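Local coordinates for protein putative peptidase (Chlamydophila abortus, PDB 3CE2) that probably degrades small bioactive peptides as a zinc-dependent oligopeptidase of the M3B family, at residues K34-D39 with Y87-L92; T456-C461 with E600-E605; D481-A486 with Y531-Y536. All coordinates share one frame; numbering follows the deposited sequence.

Contact 1 (K34-D39 with Y87-L92)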
ATOM      1  N   LYS A  34     -22.607  15.922 -20.482  1.00 70.10           N
ATOM      2  CA  LYS A  34     -23.186  15.609 -21.797  1.00 74.20           C
ATOM      3  C   LYS A  34     -22.149  14.930 -22.692  1.00 67.24           C
ATOM      4  O   LYS A  34     -22.415  13.867 -23.247  1.00 65.04           O
ATOM      5  CB  LYS A  34     -23.791  16.843 -22.482  1.00 77.77           C
ATOM      6  CG  LYS A  34     -25.022  16.498 -23.353  1.00 85.76           C
ATOM      7  CD  LYS A  34     -25.403  17.594 -24.367  1.00 85.32           C
ATOM      8  CE  LYS A  34     -24.541  17.512 -25.630  1.00 92.59           C
ATOM      9  NZ  LYS A  34     -24.258  16.088 -26.023  1.00 94.64           N
ATOM     10  N   ALA A  35     -20.970  15.548 -22.794  1.00 64.91           N
ATOM     11  CA  ALA A  35     -19.815  15.001 -23.533  1.00 62.81           C
ATOM     12  C   ALA A  35     -19.351  13.640 -23.018  1.00 63.52           C
ATOM     13  O   ALA A  35     -19.106  12.725 -23.807  1.00 66.38           O
ATOM     14  CB  ALA A  35     -18.658  15.982 -23.496  1.00 60.02           C
ATOM     15  N   TRP A  36     -19.216  13.529 -21.694  1.00 61.28           N
ATOM     16  CA  TRP A  36     -18.938  12.258 -21.029  1.00 56.36           C
ATOM     17  C   TRP A  36     -19.925  11.203 -21.474  1.00 59.57           C
ATOM     18  O   TRP A  36     -19.557  10.076 -21.818  1.00 61.82           O
ATOM     19  CB  TRP A  36     -19.056  12.395 -19.503  1.00 53.80           C
ATOM     20  CG  TRP A  36     -18.792  11.079 -18.818  1.00 51.17           C
ATOM     21  CD1 TRP A  36     -17.582  10.603 -18.424  1.00 48.93           C
ATOM     22  CD2 TRP A  36     -19.745  10.060 -18.490  1.00 51.13           C
ATOM     23  NE1 TRP A  36     -17.711   9.359 -17.878  1.00 46.40           N
ATOM     24  CE2 TRP A  36     -19.030   8.998 -17.899  1.00 51.05           C
ATOM     25  CE3 TRP A  36     -21.129   9.943 -18.622  1.00 49.46           C
ATOM     26  CZ2 TRP A  36     -19.653   7.833 -17.437  1.00 52.33           C
ATOM     27  CZ3 TRP A  36     -21.745   8.773 -18.177  1.00 48.69           C
ATOM     28  CH2 TRP A  36     -21.008   7.740 -17.593  1.00 50.54           C
ATOM     29  N   LYS A  37     -21.199  11.572 -21.426  1.00 65.22           N
ATOM     30  CA  LYS A  37     -22.272  10.670 -21.797  1.00 68.34           C
ATOM     31  C   LYS A  37     -22.164  10.381 -23.282  1.00 67.04           C
ATOM     32  O   LYS A  37     -22.292   9.234 -23.711  1.00 64.60           O
ATOM     33  CB  LYS A  37     -23.618  11.301 -21.470  1.00 69.95           C
ATOM     34  CG  LYS A  37     -24.800  10.469 -21.906  1.00 75.80           C
ATOM     35  CD  LYS A  37     -24.770   9.062 -21.313  1.00 79.16           C
ATOM     36  CE  LYS A  37     -26.138   8.382 -21.455  1.00 79.03           C
ATOM     37  NZ  LYS A  37     -26.030   6.912 -21.313  1.00 77.22           N
ATOM     38  N   ALA A  38     -21.909  11.438 -24.052  1.00 66.07           N
ATOM     39  CA  ALA A  38     -21.704  11.326 -25.488  1.00 70.55           C
ATOM     40  C   ALA A  38     -20.613  10.277 -25.793  1.00 73.49           C
ATOM     41  O   ALA A  38     -20.832   9.322 -26.553  1.00 70.52           O
ATOM     42  CB  ALA A  38     -21.333  12.691 -26.064  1.00 67.66           C
ATOM     43  N   ASP A  39     -19.451  10.455 -25.171  1.00 69.85           N
ATOM     44  CA  ASP A  39     -18.362   9.515 -25.308  1.00 69.69           C
ATOM     45  C   ASP A  39     -18.743   8.090 -24.871  1.00 66.27           C
ATOM     46  O   ASP A  39     -18.522   7.146 -25.622  1.00 63.83           O
ATOM     47  CB  ASP A  39     -17.154  10.007 -24.516  1.00 79.77           C
ATOM     48  CG  ASP A  39     -15.863   9.879 -25.295  1.00 85.57           C
ATOM     49  OD1 ASP A  39     -15.878  10.220 -26.502  1.00 86.81           O
ATOM     50  OD2 ASP A  39     -14.845   9.444 -24.700  1.00 87.61           O
ATOM     51  N   TYR A  87     -13.959   6.236 -16.715  1.00 41.29           N
ATOM     52  CA  TYR A  87     -14.120   5.803 -15.352  1.00 40.98           C
ATOM     53  C   TYR A  87     -13.749   6.903 -14.370  1.00 45.47           C
ATOM     54  O   TYR A  87     -14.503   7.257 -13.470  1.00 51.32           O
ATOM     55  CB  TYR A  87     -13.262   4.598 -15.079  1.00 40.88           C
ATOM     56  CG  TYR A  87     -13.527   4.055 -13.714  1.00 46.54           C
ATOM     57  CD1 TYR A  87     -14.518   3.080 -13.515  1.00 47.03           C
ATOM     58  CD2 TYR A  87     -12.821   4.532 -12.604  1.00 44.08           C
ATOM     59  CE1 TYR A  87     -14.775   2.569 -12.253  1.00 44.35           C
ATOM     60  CE2 TYR A  87     -13.071   4.032 -11.333  1.00 48.00           C
ATOM     61  CZ  TYR A  87     -14.052   3.051 -11.170  1.00 46.15           C
ATOM     62  OH  TYR A  87     -14.309   2.558  -9.927  1.00 43.78           O
ATOM     63  N   VAL A  88     -12.562   7.435 -14.564  1.00 44.95           N
ATOM     64  CA  VAL A  88     -12.007   8.397 -13.681  1.00 42.06           C
ATOM     65  C   VAL A  88     -12.961   9.562 -13.591  1.00 45.89           C
ATOM     66  O   VAL A  88     -13.258  10.048 -12.499  1.00 48.54           O
ATOM     67  CB  VAL A  88     -10.607   8.819 -14.185  1.00 43.77           C
ATOM     68  CG1 VAL A  88     -10.170  10.132 -13.567  1.00 41.42           C
ATOM     69  CG2 VAL A  88      -9.594   7.693 -13.875  1.00 41.98           C
ATOM     70  N   TYR A  89     -13.473   9.995 -14.734  1.00 47.28           N
ATOM     71  CA  TYR A  89     -14.387  11.136 -14.753  1.00 49.29           C
ATOM     72  C   TYR A  89     -15.653  10.872 -13.934  1.00 49.71           C
ATOM     73  O   TYR A  89     -16.069  11.712 -13.150  1.00 52.26           O
ATOM     74  CB  TYR A  89     -14.792  11.491 -16.177  1.00 50.89           C
ATOM     75  CG  TYR A  89     -15.743  12.646 -16.216  1.00 50.48           C
ATOM     76  CD1 TYR A  89     -15.266  13.939 -16.319  1.00 50.65           C
ATOM     77  CD2 TYR A  89     -17.120  12.454 -16.124  1.00 51.97           C
ATOM     78  CE1 TYR A  89     -16.107  15.006 -16.340  1.00 53.19           C
ATOM     79  CE2 TYR A  89     -17.987  13.528 -16.135  1.00 49.63           C
ATOM     80  CZ  TYR A  89     -17.466  14.805 -16.247  1.00 52.59           C
ATOM     81  OH  TYR A  89     -18.278  15.914 -16.284  1.00 54.19           O
ATOM     82  N   ALA A  90     -16.273   9.712 -14.140  1.00 47.42           N
ATOM     83  CA  ALA A  90     -17.483   9.337 -13.400  1.00 47.63           C
ATOM     84  C   ALA A  90     -17.223   9.186 -11.884  1.00 50.88           C
ATOM     85  O   ALA A  90     -17.968   9.713 -11.045  1.00 50.39           O
ATOM     86  CB  ALA A  90     -18.063   8.066 -13.970  1.00 35.49           C
ATOM     87  N   HIS A  91     -16.153   8.476 -11.551  1.00 51.95           N
ATOM     88  CA  HIS A  91     -15.779   8.218 -10.154  1.00 52.00           C
ATOM     89  C   HIS A  91     -15.446   9.514  -9.397  1.00 47.27           C
ATOM     90  O   HIS A  91     -15.840   9.698  -8.247  1.00 41.56           O
ATOM     91  CB  HIS A  91     -14.620   7.210 -10.113  1.00 52.76           C
ATOM     92  CG  HIS A  91     -13.879   7.183  -8.818  1.00 68.74           C
ATOM     93  ND1 HIS A  91     -12.682   7.854  -8.629  1.00 69.65           N
ATOM     94  CD2 HIS A  91     -14.157   6.560  -7.646  1.00 73.35           C
ATOM     95  CE1 HIS A  91     -12.265   7.656  -7.391  1.00 75.07           C
ATOM     96  NE2 HIS A  91     -13.137   6.871  -6.775  1.00 78.21           N
ATOM     97  N   LEU A  92     -14.726  10.418 -10.046  1.00 47.39           N
ATOM     98  CA  LEU A  92     -14.390  11.679  -9.412  1.00 47.66           C
ATOM     99  C   LEU A  92     -15.672  12.473  -9.183  1.00 52.09           C
ATOM    100  O   LEU A  92     -15.822  13.115  -8.146  1.00 54.94           O
ATOM    101  CB  LEU A  92     -13.428  12.494 -10.284  1.00 43.23           C
ATOM    102  CG  LEU A  92     -11.987  12.060 -10.540  1.00 44.69           C
ATOM    103  CD1 LEU A  92     -11.294  13.125 -11.414  1.00 46.09           C
ATOM    104  CD2 LEU A  92     -11.222  11.842  -9.245  1.00 42.04           C
TER
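W36 and Y89 form the middle of a small aromatic cluster where the short helix 33-42 lies against the long helix 66-96. The five-membered part of the W36 indole and the Y89 ring have their centroids 4.7 Å apart, with planes inclined by 24°. They run nearly parallel but are offset from each other, so there is little overlap, and the pair is held by general aromatic packing more than by a full stack. The model brings the two rings closer at one point than carbons can sit, so their fine placing is doubtful, although the overall pairing is clear. The two CA atoms are 7.8 Å apart. In W36, CG sits anti to the backbone N (chi1 179°), which carries the indole straight off its helix toward the partner; Y89 has the same first torsion and reaches back.

The benzo half of the indole goes on to A90, the next residue of helix 66-96, whose methyl meets it where W36 CZ2 lies 3.8 Å from A90 CB. This is a helix-to-helix junction in the N-terminal part of a mainly helical fold, and a single large side chain from the short helix bridges the two. Its polar end is satisfied as well: W36 NE1 bonds to the carbonyl of L86, one turn earlier on the same long helix as A90, which helps fix the rotation of the indole. Y30 meets both W36 and Y89 edge-to-face, completing the cluster just ahead of the short helix, while D106 of helix 101-120 touches the indole and I26, in a loop, packs against Y89.

Contact 2 (T456-C461 with E600-E605)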
ATOM      1  N   THR A 456       7.216  15.722  19.961  1.00 56.56           N
ATOM      2  CA  THR A 456       6.008  15.316  19.276  1.00 52.93           C
ATOM      3  C   THR A 456       6.341  14.794  17.883  1.00 54.05           C
ATOM      4  O   THR A 456       5.988  13.674  17.544  1.00 57.83           O
ATOM      5  CB  THR A 456       4.973  16.450  19.251  1.00 57.38           C
ATOM      6  OG1 THR A 456       4.370  16.537  20.542  1.00 64.97           O
ATOM      7  CG2 THR A 456       3.860  16.177  18.255  1.00 54.25           C
ATOM      8  N   ILE A 457       7.054  15.587  17.093  1.00 57.67           N
ATOM      9  CA  ILE A 457       7.417  15.197  15.734  1.00 53.89           C
ATOM     10  C   ILE A 457       8.294  13.953  15.695  1.00 56.85           C
ATOM     11  O   ILE A 457       8.051  13.029  14.920  1.00 59.74           O
ATOM     12  CB  ILE A 457       8.167  16.306  15.033  1.00 53.57           C
ATOM     13  CG1 ILE A 457       7.255  17.504  14.859  1.00 52.78           C
ATOM     14  CG2 ILE A 457       8.688  15.831  13.691  1.00 53.41           C
ATOM     15  CD1 ILE A 457       8.017  18.771  14.595  1.00 55.28           C
ATOM     16  N   LEU A 458       9.324  13.920  16.524  1.00 56.24           N
ATOM     17  CA  LEU A 458      10.220  12.776  16.510  1.00 51.49           C
ATOM     18  C   LEU A 458       9.466  11.524  16.883  1.00 48.73           C
ATOM     19  O   LEU A 458       9.755  10.433  16.394  1.00 53.16           O
ATOM     20  CB  LEU A 458      11.368  12.998  17.483  1.00 53.14           C
ATOM     21  CG  LEU A 458      12.491  13.852  16.917  1.00 57.32           C
ATOM     22  CD1 LEU A 458      13.162  14.633  18.017  1.00 53.68           C
ATOM     23  CD2 LEU A 458      13.490  12.969  16.163  1.00 53.86           C
ATOM     24  N   THR A 459       8.492  11.682  17.762  1.00 48.21           N
ATOM     25  CA  THR A 459       7.795  10.530  18.288  1.00 53.91           C
ATOM     26  C   THR A 459       6.873   9.945  17.213  1.00 55.66           C
ATOM     27  O   THR A 459       6.801   8.723  17.046  1.00 49.79           O
ATOM     28  CB  THR A 459       7.044  10.884  19.582  1.00 52.71           C
ATOM     29  OG1 THR A 459       8.001  11.004  20.642  1.00 50.24           O
ATOM     30  CG2 THR A 459       6.081   9.793  19.942  1.00 60.95           C
ATOM     31  N   ARG A 460       6.211  10.825  16.458  1.00 53.68           N
ATOM     32  CA  ARG A 460       5.281  10.392  15.437  1.00 55.78           C
ATOM     33  C   ARG A 460       6.038   9.650  14.341  1.00 54.18           C
ATOM     34  O   ARG A 460       5.608   8.605  13.827  1.00 53.49           O
ATOM     35  CB  ARG A 460       4.543  11.588  14.853  1.00 56.97           C
ATOM     36  CG  ARG A 460       3.367  11.181  13.980  1.00 63.36           C
ATOM     37  CD  ARG A 460       2.442  12.340  13.710  1.00 72.91           C
ATOM     38  NE  ARG A 460       3.152  13.439  13.062  1.00 82.06           N
ATOM     39  CZ  ARG A 460       3.502  14.575  13.662  1.00 84.20           C
ATOM     40  NH1 ARG A 460       4.154  15.503  12.975  1.00 87.29           N
ATOM     41  NH2 ARG A 460       3.200  14.788  14.940  1.00 83.65           N
ATOM     42  N   CYS A 461       7.188  10.208  14.020  1.00 48.98           N
ATOM     43  CA  CYS A 461       8.066   9.682  13.020  1.00 46.66           C
ATOM     44  C   CYS A 461       8.671   8.319  13.383  1.00 47.81           C
ATOM     45  O   CYS A 461       8.749   7.426  12.543  1.00 45.95           O
ATOM     46  CB  CYS A 461       9.170  10.701  12.786  1.00 54.56           C
ATOM     47  SG  CYS A 461      10.513  10.054  11.851  1.00 58.86           S
ATOM     48  N   GLU A 600      18.749   5.758  13.153  1.00 45.25           N
ATOM     49  CA  GLU A 600      19.713   5.962  14.217  1.00 42.88           C
ATOM     50  C   GLU A 600      19.870   7.428  14.518  1.00 46.36           C
ATOM     51  O   GLU A 600      19.910   7.841  15.684  1.00 48.41           O
ATOM     52  CB  GLU A 600      21.056   5.402  13.795  1.00 56.04           C
ATOM     53  CG  GLU A 600      22.142   5.523  14.830  1.00 66.16           C
ATOM     54  CD  GLU A 600      22.014   4.489  15.922  1.00 73.38           C
ATOM     55  OE1 GLU A 600      21.989   3.279  15.594  1.00 73.89           O
ATOM     56  OE2 GLU A 600      21.946   4.893  17.107  1.00 79.32           O
ATOM     57  N   LYS A 601      19.940   8.234  13.466  1.00 42.59           N
ATOM     58  CA  LYS A 601      20.140   9.647  13.675  1.00 46.49           C
ATOM     59  C   LYS A 601      18.983  10.223  14.463  1.00 49.40           C
ATOM     60  O   LYS A 601      19.174  11.054  15.349  1.00 56.51           O
ATOM     61  CB  LYS A 601      20.273  10.380  12.357  1.00 48.26           C
ATOM     62  CG  LYS A 601      20.767  11.765  12.545  1.00 52.58           C
ATOM     63  CD  LYS A 601      20.467  12.628  11.354  1.00 58.11           C
ATOM     64  CE  LYS A 601      20.741  14.082  11.722  1.00 63.40           C
ATOM     65  NZ  LYS A 601      19.903  15.036  10.962  1.00 65.57           N
ATOM     66  N   LYS A 602      17.777   9.769  14.146  1.00 49.50           N
ATOM     67  CA  LYS A 602      16.577  10.337  14.745  1.00 46.05           C
ATOM     68  C   LYS A 602      16.457   9.878  16.196  1.00 47.87           C
ATOM     69  O   LYS A 602      16.042  10.651  17.064  1.00 42.66           O
ATOM     70  CB  LYS A 602      15.344   9.903  13.957  1.00 45.92           C
ATOM     71  CG  LYS A 602      15.208  10.551  12.615  1.00 43.26           C
ATOM     72  CD  LYS A 602      14.493  11.860  12.702  1.00 44.59           C
ATOM     73  CE  LYS A 602      14.476  12.566  11.368  1.00 47.14           C
ATOM     74  NZ  LYS A 602      15.740  13.335  11.254  1.00 46.64           N
ATOM     75  N   ILE A 603      16.824   8.622  16.463  1.00 40.26           N
ATOM     76  CA  ILE A 603      16.796   8.130  17.832  1.00 43.55           C
ATOM     77  C   ILE A 603      17.744   8.961  18.694  1.00 51.99           C
ATOM     78  O   ILE A 603      17.409   9.306  19.821  1.00 54.45           O
ATOM     79  CB  ILE A 603      17.163   6.640  17.925  1.00 39.20           C
ATOM     80  CG1 ILE A 603      16.103   5.791  17.224  1.00 35.17           C
ATOM     81  CG2 ILE A 603      17.305   6.208  19.373  1.00 31.76           C
ATOM     82  CD1 ILE A 603      16.384   4.323  17.265  1.00 38.26           C
ATOM     83  N   GLN A 604      18.910   9.303  18.150  1.00 57.52           N
ATOM     84  CA  GLN A 604      19.882  10.113  18.885  1.00 60.30           C
ATOM     85  C   GLN A 604      19.404  11.531  19.101  1.00 60.15           C
ATOM     86  O   GLN A 604      19.560  12.057  20.192  1.00 62.45           O
ATOM     87  CB  GLN A 604      21.249  10.127  18.207  1.00 62.76           C
ATOM     88  CG  GLN A 604      22.053   8.856  18.417  1.00 69.74           C
ATOM     89  CD  GLN A 604      23.243   8.762  17.450  1.00 76.70           C
ATOM     90  OE1 GLN A 604      23.914   7.724  17.366  1.00 76.84           O
ATOM     91  NE2 GLN A 604      23.501   9.849  16.713  1.00 74.22           N
ATOM     92  N   GLU A 605      18.818  12.166  18.086  1.00 61.08           N
ATOM     93  CA  GLU A 605      18.235  13.499  18.328  1.00 60.81           C
ATOM     94  C   GLU A 605      17.274  13.437  19.502  1.00 59.23           C
ATOM     95  O   GLU A 605      17.336  14.258  20.399  1.00 62.49           O
ATOM     96  CB  GLU A 605      17.483  14.042  17.117  1.00 63.37           C
ATOM     97  CG  GLU A 605      18.335  14.341  15.911  1.00 72.48           C
ATOM     98  CD  GLU A 605      17.551  15.067  14.825  1.00 78.46           C
ATOM     99  OE1 GLU A 605      16.573  15.767  15.174  1.00 80.19           O
ATOM    100  OE2 GLU A 605      17.917  14.949  13.628  1.00 81.39           O
TER
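L458 projects from helix 456-461 toward helix 600-605, and its CD2 methyl makes the close part of this contact. That methyl sits 3.8 Å from K602 CD and 3.6 Å from K602 O, meeting both the aliphatic chain and the backbone of the lysine, and it also approaches E605 CB at 4.2 Å. C461, one turn further along, adds a lighter touch, its SG lying 4.5 Å from K602 CD. The segments run roughly antiparallel, at 144° between their directions, with axes 10.3 Å apart.

K602 is buried, and its chain bends at chi2 (-87°) and again at chi4, so the methylenes lie by L458 and C461 while the ammonium turns aside. There K602 NZ forms a salt bridge with D442 of helix 431-447 and a cation-pi contact with F598.

The other side is looser. E605 is only partly buried, and exposed K601 reaches it through a salt bridge with a weak hydrogen bond, K601 NZ to E605 OE2 at 3.3 Å; K602 NZ adds a long salt bridge to that same oxygen, completing a three-residue network. Cross-helix adhesion is thus apolar, with the lysine serving as a hydrocarbon spacer whose buried charge is probably answered mainly by D442.

Contact 3 (D481-A486 with Y531-Y536). With ZN (zinc ion), chain B.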
ATOM      1  N   ASP A 481       7.603 -18.634   8.410  1.00 42.68           N
ATOM      2  CA  ASP A 481       7.773 -19.884   9.181  1.00 41.09           C
ATOM      3  C   ASP A 481       6.560 -20.789   9.117  1.00 43.31           C
ATOM      4  O   ASP A 481       6.697 -22.002   9.200  1.00 46.94           O
ATOM      5  CB  ASP A 481       8.067 -19.619  10.656  1.00 45.71           C
ATOM      6  CG  ASP A 481       9.401 -18.927  10.880  1.00 55.17           C
ATOM      7  OD1 ASP A 481      10.188 -18.844   9.914  1.00 61.85           O
ATOM      8  OD2 ASP A 481       9.662 -18.455  12.024  1.00 59.95           O
ATOM      9  N   ILE A 482       5.362 -20.221   9.014  1.00 46.53           N
ATOM     10  CA  ILE A 482       4.170 -21.072   9.089  1.00 42.37           C
ATOM     11  C   ILE A 482       3.869 -21.725   7.764  1.00 41.99           C
ATOM     12  O   ILE A 482       3.337 -22.826   7.722  1.00 40.95           O
ATOM     13  CB  ILE A 482       2.914 -20.353   9.621  1.00 38.12           C
ATOM     14  CG1 ILE A 482       2.366 -19.352   8.589  1.00 40.61           C
ATOM     15  CG2 ILE A 482       3.191 -19.693  10.941  1.00 32.84           C
ATOM     16  CD1 ILE A 482       1.132 -18.627   9.077  1.00 39.79           C
ATOM     17  N   HIS A 483       4.202 -21.042   6.677  1.00 45.88           N
ATOM     18  CA  HIS A 483       4.061 -21.642   5.363  1.00 45.94           C
ATOM     19  C   HIS A 483       5.103 -22.734   5.231  1.00 51.99           C
ATOM     20  O   HIS A 483       4.812 -23.815   4.735  1.00 53.52           O
ATOM     21  CB  HIS A 483       4.281 -20.612   4.287  1.00 42.04           C
ATOM     22  CG  HIS A 483       3.080 -19.789   3.998  1.00 44.51           C
ATOM     23  ND1 HIS A 483       2.846 -18.580   4.613  1.00 39.81           N
ATOM     24  CD2 HIS A 483       2.038 -19.999   3.154  1.00 46.22           C
ATOM     25  CE1 HIS A 483       1.709 -18.078   4.155  1.00 48.81           C
ATOM     26  NE2 HIS A 483       1.199 -18.921   3.269  1.00 45.32           N
ATOM     27  N   HIS A 484       6.319 -22.448   5.685  1.00 49.21           N
ATOM     28  CA  HIS A 484       7.355 -23.455   5.678  1.00 51.87           C
ATOM     29  C   HIS A 484       6.850 -24.696   6.401  1.00 50.26           C
ATOM     30  O   HIS A 484       6.664 -25.740   5.791  1.00 51.77           O
ATOM     31  CB  HIS A 484       8.634 -22.930   6.322  1.00 54.48           C
ATOM     32  CG  HIS A 484       9.846 -23.733   5.975  1.00 64.41           C
ATOM     33  ND1 HIS A 484      10.752 -24.166   6.921  1.00 69.21           N
ATOM     34  CD2 HIS A 484      10.296 -24.196   4.784  1.00 68.65           C
ATOM     35  CE1 HIS A 484      11.713 -24.849   6.327  1.00 71.08           C
ATOM     36  NE2 HIS A 484      11.461 -24.882   5.030  1.00 73.69           N
ATOM     37  N   ALA A 485       6.616 -24.571   7.699  1.00 51.71           N
ATOM     38  CA  ALA A 485       6.049 -25.654   8.488  1.00 48.40           C
ATOM     39  C   ALA A 485       4.942 -26.408   7.723  1.00 51.04           C
ATOM     40  O   ALA A 485       4.996 -27.635   7.562  1.00 50.54           O
ATOM     41  CB  ALA A 485       5.519 -25.111   9.793  1.00 46.12           C
ATOM     42  N   ALA A 486       3.942 -25.692   7.232  1.00 44.96           N
ATOM     43  CA  ALA A 486       2.891 -26.379   6.495  1.00 53.40           C
ATOM     44  C   ALA A 486       3.478 -27.194   5.324  1.00 61.40           C
ATOM     45  O   ALA A 486       3.219 -28.390   5.187  1.00 64.71           O
ATOM     46  CB  ALA A 486       1.831 -25.398   6.006  1.00 46.63           C
ATOM     47  N   TYR A 531      -2.556 -12.123   4.454  1.00 66.19           N
ATOM     48  CA  TYR A 531      -1.816 -13.273   3.989  1.00 68.66           C
ATOM     49  C   TYR A 531      -1.614 -13.364   2.449  1.00 70.79           C
ATOM     50  O   TYR A 531      -2.252 -12.671   1.636  1.00 64.71           O
ATOM     51  CB  TYR A 531      -2.326 -14.558   4.667  1.00 59.72           C
ATOM     52  CG  TYR A 531      -2.114 -14.507   6.169  1.00 50.53           C
ATOM     53  CD1 TYR A 531      -1.104 -15.232   6.758  1.00 55.53           C
ATOM     54  CD2 TYR A 531      -2.878 -13.700   6.982  1.00 49.79           C
ATOM     55  CE1 TYR A 531      -0.863 -15.187   8.130  1.00 51.34           C
ATOM     56  CE2 TYR A 531      -2.651 -13.652   8.366  1.00 52.70           C
ATOM     57  CZ  TYR A 531      -1.634 -14.410   8.930  1.00 51.85           C
ATOM     58  OH  TYR A 531      -1.358 -14.411  10.283  1.00 48.58           O
ATOM     59  N   ASN A 532      -0.672 -14.225   2.096  1.00 73.08           N
ATOM     60  CA  ASN A 532      -0.047 -14.251   0.780  1.00 65.48           C
ATOM     61  C   ASN A 532       1.033 -13.178   0.602  1.00 54.19           C
ATOM     62  O   ASN A 532       1.094 -12.480  -0.391  1.00 52.49           O
ATOM     63  CB  ASN A 532      -1.062 -14.265  -0.360  1.00 67.27           C
ATOM     64  CG  ASN A 532      -0.605 -15.150  -1.513  1.00 67.66           C
ATOM     65  OD1 ASN A 532      -0.009 -16.215  -1.303  1.00 60.85           O
ATOM     66  ND2 ASN A 532      -0.864 -14.704  -2.734  1.00 69.96           N
ATOM     67  N   PHE A 533       1.878 -13.063   1.609  1.00 46.97           N
ATOM     68  CA  PHE A 533       3.159 -12.439   1.445  1.00 43.12           C
ATOM     69  C   PHE A 533       3.118 -11.088   0.765  1.00 44.63           C
ATOM     70  O   PHE A 533       3.834 -10.863  -0.208  1.00 48.72           O
ATOM     71  CB  PHE A 533       4.057 -13.358   0.632  1.00 37.81           C
ATOM     72  CG  PHE A 533       4.413 -14.630   1.338  1.00 39.17           C
ATOM     73  CD1 PHE A 533       3.781 -15.824   1.005  1.00 33.44           C
ATOM     74  CD2 PHE A 533       5.383 -14.636   2.334  1.00 37.94           C
ATOM     75  CE1 PHE A 533       4.098 -16.985   1.653  1.00 29.45           C
ATOM     76  CE2 PHE A 533       5.720 -15.807   2.979  1.00 37.32           C
ATOM     77  CZ  PHE A 533       5.080 -16.979   2.641  1.00 37.62           C
ATOM     78  N   TYR A 534       2.310 -10.170   1.258  1.00 43.21           N
ATOM     79  CA  TYR A 534       2.422  -8.849   0.695  1.00 52.15           C
ATOM     80  C   TYR A 534       2.901  -7.840   1.726  1.00 50.57           C
ATOM     81  O   TYR A 534       3.541  -6.838   1.382  1.00 52.77           O
ATOM     82  CB  TYR A 534       1.132  -8.433  -0.039  1.00 58.43           C
ATOM     83  CG  TYR A 534       0.091  -7.754   0.800  1.00 56.51           C
ATOM     84  CD1 TYR A 534       0.090  -6.366   0.926  1.00 56.53           C
ATOM     85  CD2 TYR A 534      -0.917  -8.493   1.425  1.00 60.73           C
ATOM     86  CE1 TYR A 534      -0.853  -5.700   1.692  1.00 59.66           C
ATOM     87  CE2 TYR A 534      -1.919  -7.871   2.214  1.00 65.72           C
ATOM     88  N   VAL A 535       2.628  -8.134   2.992  1.00 45.61           N
ATOM     89  CA  VAL A 535       3.076  -7.289   4.098  1.00 47.23           C
ATOM     90  C   VAL A 535       4.565  -6.870   4.085  1.00 46.68           C
ATOM     91  O   VAL A 535       4.890  -5.707   4.377  1.00 47.08           O
ATOM     92  CB  VAL A 535       2.634  -7.873   5.463  1.00 49.37           C
ATOM     93  CG1 VAL A 535       3.530  -7.431   6.563  1.00 48.95           C
ATOM     94  CG2 VAL A 535       1.211  -7.444   5.771  1.00 48.53           C
ATOM     95  N   TYR A 536       5.469  -7.766   3.705  1.00 45.54           N
ATOM     96  CA  TYR A 536       6.880  -7.354   3.590  1.00 43.61           C
ATOM     97  C   TYR A 536       7.042  -6.100   2.731  1.00 45.08           C
ATOM     98  O   TYR A 536       7.924  -5.283   2.990  1.00 44.83           O
ATOM     99  CB  TYR A 536       7.790  -8.493   3.101  1.00 46.79           C
ATOM    100  CG  TYR A 536       7.815  -8.670   1.613  1.00 44.56           C
ATOM    101  CD1 TYR A 536       8.922  -8.269   0.872  1.00 44.55           C
ATOM    102  CD2 TYR A 536       6.729  -9.232   0.941  1.00 41.46           C
ATOM    103  CE1 TYR A 536       8.949  -8.417  -0.531  1.00 45.63           C
ATOM    104  CE2 TYR A 536       6.737  -9.381  -0.439  1.00 46.87           C
ATOM    105  CZ  TYR A 536       7.853  -8.972  -1.173  1.00 48.82           C
ATOM    106  OH  TYR A 536       7.868  -9.117  -2.542  1.00 48.60           O
TER
HETATM  107 ZN    ZN B 701      12.571 -27.174   5.444  1.00122.83          ZN
HETATM  108  O   HOH W   1      11.614 -26.950   3.472  1.00 52.11           O
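H483 and F533 meet in the heart of this contact, the phenyl ring reaching over one face of the imidazole. F533 CE1 lies 3.5 Å above the H483 ring plane, over its centre. Ring centroids are 4.5 Å apart with planes at 40°, too inclined for a stack. The first torsion of H483 (chi1 -82°) sets CG beside the backbone N and turns the imidazole to the phenyl. Next to it, I482 CD1 touches Y531 CE1 at 4.1 Å, the two side chains crossing at about a right angle.

One shell out, both imidazole nitrogens are engaged: H483 ND1 bonds to E479 O, a turn back on the same helix, and NE2 to H254 ND1. E479 also accepts the backbone N of F533 through OE2, so one residue fixes the imidazole and the loop that carries the phenyl.

H484, next in the chain, turns elsewhere: its NE2 lies 2.6 Å from a zinc ion, long for such a bond, and the site, with a water and H488, is loosely defined. H484 in the last turn of helix 451-487 and H488 just beyond it form an i, i+4 histidine pair, a familiar way to hold zinc, here separate from the zinc site of H402, H406 and E430.

In the fold
Contacts 2 and 3 share the long helix 451-487: contact 2 uses its early turns and contact 3 its last ones, with centres 31 Å apart and nearest atoms about 16 Å apart. Contact 3 is nested in the chain between the two halves of contact 2. Contact 1 precedes both and lies on the opposite side of the chain's centre, its own centre 46 Å from that of contact 2 and 42 Å from that of contact 3. Of the three, contact 3 alone carries a metal ligand. The zinc held by H402, H406 and E430 in an HExxH arrangement, probably the catalytic one, is bound by residues of none of them.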